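Local coordinates for periplasmic binding protein (Thermotoga lettingae TMO, PDB 4RY8) that binds 5-methylthioribose in the cleft between its two lobes and probably serves as the solute-binding component of a sugar transporter, at residues C[230-235]-C[297-302]; C[284-289]-C[304-309]. All blocks are in the same frame, centred on the assembly; numbering follows the deposited sequence.

Contact 1: residues C[230-235]-C[297-302]. With SR1 (5-S-methyl-5-thio-alpha-D-ribofuranose), chain G.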
loop_
_atom_site.group_PDB
_atom_site.type_symbol
_atom_site.label_atom_id
_atom_site.label_comp_id
_atom_site.label_asym_id
_atom_site.label_seq_id
_atom_site.Cartn_x
_atom_site.Cartn_y
_atom_site.Cartn_z
ATOM N N VAL C 230 -1.471 -6.147 13.577
ATOM C CA VAL C 230 -2.579 -5.483 13.019
ATOM C C VAL C 230 -3.626 -5.311 14.123
ATOM O O VAL C 230 -3.695 -6.117 15.071
ATOM C CB VAL C 230 -3.126 -6.351 11.857
ATOM C CG1 VAL C 230 -4.325 -5.756 11.206
ATOM C CG2 VAL C 230 -2.061 -6.520 10.822
ATOM N N ASP C 231 -4.507 -4.336 13.912
ATOM C CA ASP C 231 -5.654 -4.027 14.762
ATOM C C ASP C 231 -5.223 -3.141 15.923
ATOM O O ASP C 231 -4.083 -3.156 16.346
ATOM C CB ASP C 231 -6.457 -5.233 15.292
ATOM C CG ASP C 231 -6.910 -6.163 14.183
ATOM O OD1 ASP C 231 -7.405 -5.653 13.161
ATOM O OD2 ASP C 231 -6.756 -7.409 14.329
ATOM N N VAL C 232 -6.165 -2.336 16.373
ATOM C CA VAL C 232 -5.942 -1.501 17.553
ATOM C C VAL C 232 -7.253 -1.476 18.357
ATOM O O VAL C 232 -8.378 -1.446 17.791
ATOM C CB VAL C 232 -5.396 -0.125 17.145
ATOM C CG1 VAL C 232 -6.409 0.622 16.287
ATOM C CG2 VAL C 232 -4.954 0.684 18.366
ATOM N N THR C 233 -7.095 -1.577 19.673
ATOM C CA THR C 233 -8.195 -1.429 20.629
ATOM C C THR C 233 -7.595 -0.749 21.860
ATOM O O THR C 233 -6.380 -0.553 21.932
ATOM C CB THR C 233 -8.798 -2.773 21.076
ATOM O OG1 THR C 233 -7.821 -3.499 21.827
ATOM C CG2 THR C 233 -9.261 -3.625 19.893
ATOM N N THR C 234 -8.431 -0.408 22.838
ATOM C CA THR C 234 -7.926 0.106 24.113
ATOM C C THR C 234 -7.056 -0.938 24.822
ATOM O O THR C 234 -5.976 -0.611 25.322
ATOM C CB THR C 234 -9.072 0.590 24.996
ATOM O OG1 THR C 234 -9.643 1.747 24.372
ATOM C CG2 THR C 234 -8.589 0.938 26.385
ATOM N N GLU C 235 -7.488 -2.195 24.816
ATOM C CA GLU C 235 -6.638 -3.278 25.330
ATOM C C GLU C 235 -5.255 -3.282 24.677
ATOM O O GLU C 235 -4.238 -3.365 25.360
ATOM C CB GLU C 235 -7.321 -4.636 25.140
ATOM C CG GLU C 235 -8.404 -4.892 26.175
ATOM C CD GLU C 235 -9.244 -6.108 25.866
ATOM O OE1 GLU C 235 -8.907 -6.893 24.927
ATOM O OE2 GLU C 235 -10.247 -6.277 26.581
ATOM N N THR C 297 -3.992 6.613 26.003
ATOM C CA THR C 297 -4.306 5.445 26.831
ATOM C C THR C 297 -5.552 4.661 26.382
ATOM O O THR C 297 -5.836 3.600 26.926
ATOM C CB THR C 297 -4.607 5.865 28.273
ATOM O OG1 THR C 297 -5.951 6.336 28.336
ATOM C CG2 THR C 297 -3.662 6.948 28.742
ATOM N N ASN C 298 -6.313 5.180 25.422
ATOM C CA ASN C 298 -7.529 4.508 24.972
ATOM C C ASN C 298 -7.966 4.959 23.563
ATOM O O ASN C 298 -7.422 5.914 23.012
ATOM C CB ASN C 298 -8.663 4.665 25.998
ATOM C CG ASN C 298 -9.164 6.102 26.117
ATOM O OD1 ASN C 298 -9.177 6.849 25.146
ATOM N ND2 ASN C 298 -9.630 6.465 27.292
ATOM N N MET C 299 -8.897 4.226 22.957
ATOM C CA MET C 299 -9.373 4.564 21.620
ATOM C C MET C 299 -9.962 5.978 21.497
ATOM O O MET C 299 -9.836 6.628 20.455
ATOM C CB MET C 299 -10.385 3.526 21.128
ATOM C CG MET C 299 -9.768 2.201 20.725
ATOM S SD MET C 299 -8.718 2.327 19.267
ATOM C CE MET C 299 -9.915 2.698 17.985
ATOM N N ASP C 300 -10.563 6.490 22.557
ATOM C CA ASP C 300 -11.116 7.841 22.488
ATOM C C ASP C 300 -10.004 8.819 22.134
ATOM O O ASP C 300 -10.098 9.584 21.180
ATOM C CB ASP C 300 -11.762 8.215 23.817
ATOM C CG ASP C 300 -12.969 7.353 24.131
ATOM O OD1 ASP C 300 -13.830 7.204 23.237
ATOM O OD2 ASP C 300 -13.050 6.808 25.258
ATOM N N GLU C 301 -8.942 8.745 22.920
ATOM C CA GLU C 301 -7.748 9.565 22.771
ATOM C C GLU C 301 -6.978 9.320 21.509
ATOM O O GLU C 301 -6.297 10.180 21.003
ATOM C CB GLU C 301 -6.833 9.379 23.997
ATOM C CG GLU C 301 -7.415 10.028 25.261
ATOM C CD GLU C 301 -6.849 9.466 26.559
ATOM O OE1 GLU C 301 -5.883 8.654 26.531
ATOM O OE2 GLU C 301 -7.400 9.806 27.620
ATOM N N LEU C 302 -7.071 8.133 20.949
ATOM C CA LEU C 302 -6.276 7.907 19.780
ATOM C C LEU C 302 -6.908 8.547 18.550
ATOM O O LEU C 302 -6.219 9.047 17.672
ATOM C CB LEU C 302 -6.097 6.412 19.554
ATOM C CG LEU C 302 -5.530 6.147 18.193
ATOM C CD1 LEU C 302 -4.150 6.701 17.937
ATOM C CD2 LEU C 302 -5.482 4.629 18.044
HETATM C CS SR1 G . -9.741 -14.354 12.354
HETATM S S SR1 G . -9.754 -13.054 11.140
HETATM C C5 SR1 G . -9.210 -11.770 12.293
HETATM C C4 SR1 G . -9.095 -10.415 11.599
HETATM O O4 SR1 G . -10.350 -10.140 11.067
HETATM C C1 SR1 G . -10.717 -8.760 11.263
HETATM O O1 SR1 G . -10.825 -8.180 10.008
HETATM C C2 SR1 G . -9.642 -8.061 12.080
HETATM O O2 SR1 G . -8.869 -7.023 11.420
HETATM C C3 SR1 G . -8.770 -9.228 12.499
HETATM O O3 SR1 G . -7.394 -8.886 12.404
#

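Contact 2: residues C[284-289]-C[304-309]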
loop_
_atom_site.group_PDB
_atom_site.type_symbol
_atom_site.label_atom_id
_atom_site.label_comp_id
_atom_site.label_asym_id
_atom_site.label_seq_id
_atom_site.Cartn_x
_atom_site.Cartn_y
_atom_site.Cartn_z
ATOM N N GLN C 284 -4.509 2.694 9.461
ATOM C CA GLN C 284 -3.496 3.659 9.887
ATOM C C GLN C 284 -2.402 2.991 10.655
ATOM O O GLN C 284 -2.690 2.217 11.557
ATOM C CB GLN C 284 -4.074 4.705 10.858
ATOM C CG GLN C 284 -5.388 5.348 10.452
ATOM C CD GLN C 284 -5.293 6.173 9.191
ATOM O OE1 GLN C 284 -4.276 6.810 8.923
ATOM N NE2 GLN C 284 -6.377 6.157 8.393
ATOM N N LEU C 285 -1.165 3.398 10.376
ATOM C CA LEU C 285 0.001 3.089 11.204
ATOM C C LEU C 285 -0.044 3.807 12.558
ATOM O O LEU C 285 -0.220 5.046 12.655
ATOM C CB LEU C 285 1.308 3.421 10.450
ATOM C CG LEU C 285 2.670 3.118 11.126
ATOM C CD1 LEU C 285 2.900 1.627 11.375
ATOM C CD2 LEU C 285 3.803 3.681 10.270
ATOM N N ILE C 286 0.104 3.020 13.611
ATOM C CA ILE C 286 0.034 3.516 14.978
ATOM C C ILE C 286 1.238 2.963 15.720
ATOM O O ILE C 286 1.263 1.797 16.045
ATOM C CB ILE C 286 -1.277 3.057 15.671
ATOM C CG1 ILE C 286 -2.496 3.616 14.906
ATOM C CG2 ILE C 286 -1.264 3.559 17.121
ATOM C CD1 ILE C 286 -3.771 2.845 15.066
ATOM N N THR C 287 2.235 3.795 15.997
ATOM C CA THR C 287 3.436 3.321 16.691
ATOM C C THR C 287 3.338 3.507 18.218
ATOM O O THR C 287 2.608 4.371 18.708
ATOM C CB THR C 287 4.707 4.003 16.143
ATOM O OG1 THR C 287 4.760 5.353 16.603
ATOM C CG2 THR C 287 4.750 4.008 14.619
ATOM N N ARG C 288 4.055 2.652 18.952
ATOM C CA ARG C 288 4.138 2.776 20.406
ATOM C C ARG C 288 4.654 4.167 20.783
ATOM O O ARG C 288 4.191 4.769 21.753
ATOM C CB ARG C 288 5.067 1.701 20.982
ATOM C CG ARG C 288 5.404 1.935 22.430
ATOM C CD ARG C 288 6.171 0.812 23.092
ATOM N NE ARG C 288 6.084 0.982 24.538
ATOM C CZ ARG C 288 6.724 1.914 25.234
ATOM N NH1 ARG C 288 7.538 2.778 24.646
ATOM N NH2 ARG C 288 6.555 1.977 26.536
ATOM N N GLN C 289 5.615 4.645 20.002
ATOM C CA GLN C 289 6.223 5.966 20.157
ATOM C C GLN C 289 5.215 7.100 20.063
ATOM O O GLN C 289 5.259 8.065 20.860
ATOM C CB GLN C 289 7.295 6.162 19.073
ATOM C CG GLN C 289 8.474 7.028 19.495
ATOM C CD GLN C 289 9.665 6.198 19.951
ATOM O OE1 GLN C 289 10.136 5.315 19.228
ATOM N NE2 GLN C 289 10.156 6.476 21.153
ATOM N N LYS C 304 -8.957 11.054 18.513
ATOM C CA LYS C 304 -8.830 12.503 18.689
ATOM C C LYS C 304 -7.431 12.929 18.210
ATOM O O LYS C 304 -7.288 13.839 17.394
ATOM C CB LYS C 304 -9.029 12.821 20.161
ATOM C CG LYS C 304 -8.752 14.268 20.555
ATOM C CD LYS C 304 -8.750 14.435 22.070
ATOM C CE LYS C 304 -7.509 13.824 22.721
ATOM N NZ LYS C 304 -7.672 13.681 24.198
ATOM N N ALA C 305 -6.407 12.229 18.699
ATOM C CA ALA C 305 -5.019 12.501 18.336
ATOM C C ALA C 305 -4.719 12.182 16.870
ATOM O O ALA C 305 -3.769 12.723 16.308
ATOM C CB ALA C 305 -4.087 11.688 19.234
ATOM N N LEU C 306 -5.493 11.271 16.278
ATOM C CA LEU C 306 -5.292 10.819 14.894
ATOM C C LEU C 306 -6.650 10.781 14.190
ATOM O O LEU C 306 -7.258 9.710 14.035
ATOM C CB LEU C 306 -4.635 9.436 14.862
ATOM C CG LEU C 306 -3.226 9.266 14.283
ATOM C CD1 LEU C 306 -2.879 7.783 14.238
ATOM C CD2 LEU C 306 -3.114 9.873 12.893
ATOM N N PRO C 307 -7.149 11.959 13.764
ATOM C CA PRO C 307 -8.525 12.019 13.232
ATOM C C PRO C 307 -8.807 11.123 12.009
ATOM O O PRO C 307 -9.951 10.719 11.807
ATOM C CB PRO C 307 -8.740 13.519 12.925
ATOM C CG PRO C 307 -7.387 14.150 12.960
ATOM C CD PRO C 307 -6.502 13.287 13.810
ATOM N N ALA C 308 -7.797 10.786 11.212
ATOM C CA ALA C 308 -8.015 9.845 10.077
ATOM C C ALA C 308 -8.663 8.491 10.476
ATOM O O ALA C 308 -9.198 7.784 9.628
ATOM C CB ALA C 308 -6.704 9.659 9.323
ATOM N N LEU C 309 -8.581 8.118 11.753
ATOM C CA LEU C 309 -9.350 6.997 12.307
ATOM C C LEU C 309 -10.842 7.315 12.480
ATOM O O LEU C 309 -11.628 6.391 12.587
ATOM C CB LEU C 309 -8.733 6.525 13.648
ATOM C CG LEU C 309 -7.447 5.679 13.661
ATOM C CD1 LEU C 309 -6.821 5.525 15.056
ATOM C CD2 LEU C 309 -7.717 4.273 13.069
#

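Contact 1: residues C[230-235]-C[297-302]
In the two-lobed periplasmic binding protein fold, the turn from strand 226-230 into helix 234-240 carries a ligand-binding aspartate at one end and meets the N terminus of helix 299-305 at the other. Asp231 turns its carboxylate to the bound methylthioribose in a bidentate grip: Asp231 OD1 accepts from O2 of the sugar at 2.7 Å, and Asp231 OD2 accepts from O3 at 2.5 Å. A second donor, the backbone N of Asp206, also reaches OD2 and helps fix the rotation of the carboxylate.

The better-buried part of the contact is apolar. Val232 places CG2 anti to its backbone N, so that this methyl meets Leu302 CD2 tip to tip at 4.0 Å, while CG1 is crossed obliquely by the Met299 thioether. Met299 is bent at both chi2 (-67°) and chi3 (-68°), which folds the chain back along the 232-234 backbone; its CG lies 3.6 Å from Thr234 N and its SD near Thr233 CA. Ile237 adds to this patch, touching both Val232 and Met299.

On the solvent side the contact rests more on polar geometry, and it thins at the exposed Thr297. Thr234 and Asn298 run side by side, with Thr234 CG2 against Asn298 CB, whereas the Asn298 amide leads away from the turn. There Asn298 acts as N-cap: its OD1 receives Glu301 N nearly along the C=O axis. Glu301 answers by taking both N and OG1 of Thr297 on its OE1, tying down the residue before the cap. Across the two segments, the N-H of Met299, the first residue of helix 299-305, donates to Thr234 OG1 at 3.0 Å with an N-H...O angle of 168°.

Contact 2: residues C[284-289]-C[304-309]
Strand 284-287, the antiparallel edge strand of a mixed sheet in the periplasmic binding protein fold, faces the end of helix 299-305 and the 3-10 turn 307-309 without close main-chain approach, the nearest CA atoms, those of Gln284 and Leu309, being 7.2 Å apart. Leu306 leaves helical geometry, and Leu306 O accepts from Leu309 N at 3.1 Å, closing the turn that brings Ala308 and Leu309 over the strand.

Gln284 and Leu309 run antiparallel, alongside one another: with chi2 at -64° the glutamine chain is bent, and Gln284 CG rests 3.7 Å from Leu309 CD2. Leu309 CD1, the other branch, meets Ile286 CD1 tip to tip at 4.1 Å. Ile286 gets there because its CG1 lies beside the backbone N and chi2 is near anti (156°), which extends CD1 toward the turn. Leu306 points its CD1 at the strand from the helix end, 4.2 Å from Ile286 CG1 and near Leu285 O; Phe290 of helix 288-293 packs on Leu306 as well.

At the more open end, Ala308 is exposed, yet its methyl lies against the Gln284 amide. Gln284 NE2 has a weak hydrogen bond to Glu282 O, and its approach to Ala308 O, at 3.5 Å, is too poorly angled to count as another.

From the N terminus, the chain reaches 230-235 first, then strand 284-287 at the edge of the mixed sheet, and then passes through helix 288-293 before 297-302. There contact 1 closes a loop of 61 intervening residues; 304-309 follows and closes the much shorter loop of contact 2. The segments alternate, so the two loops cross. Contact 1 uses the start of helix 299-305 and contact 2 the residues just beyond its end, joining this part of the chain to the ligand-side turn and to the edge strand. With centres about 9 Å apart, they share one apolar cluster: Leu302 CD2 lies 3.4 Å from Leu309 CD1, and Val232 CG1 lies 3.7 Å from Ile286 CD1.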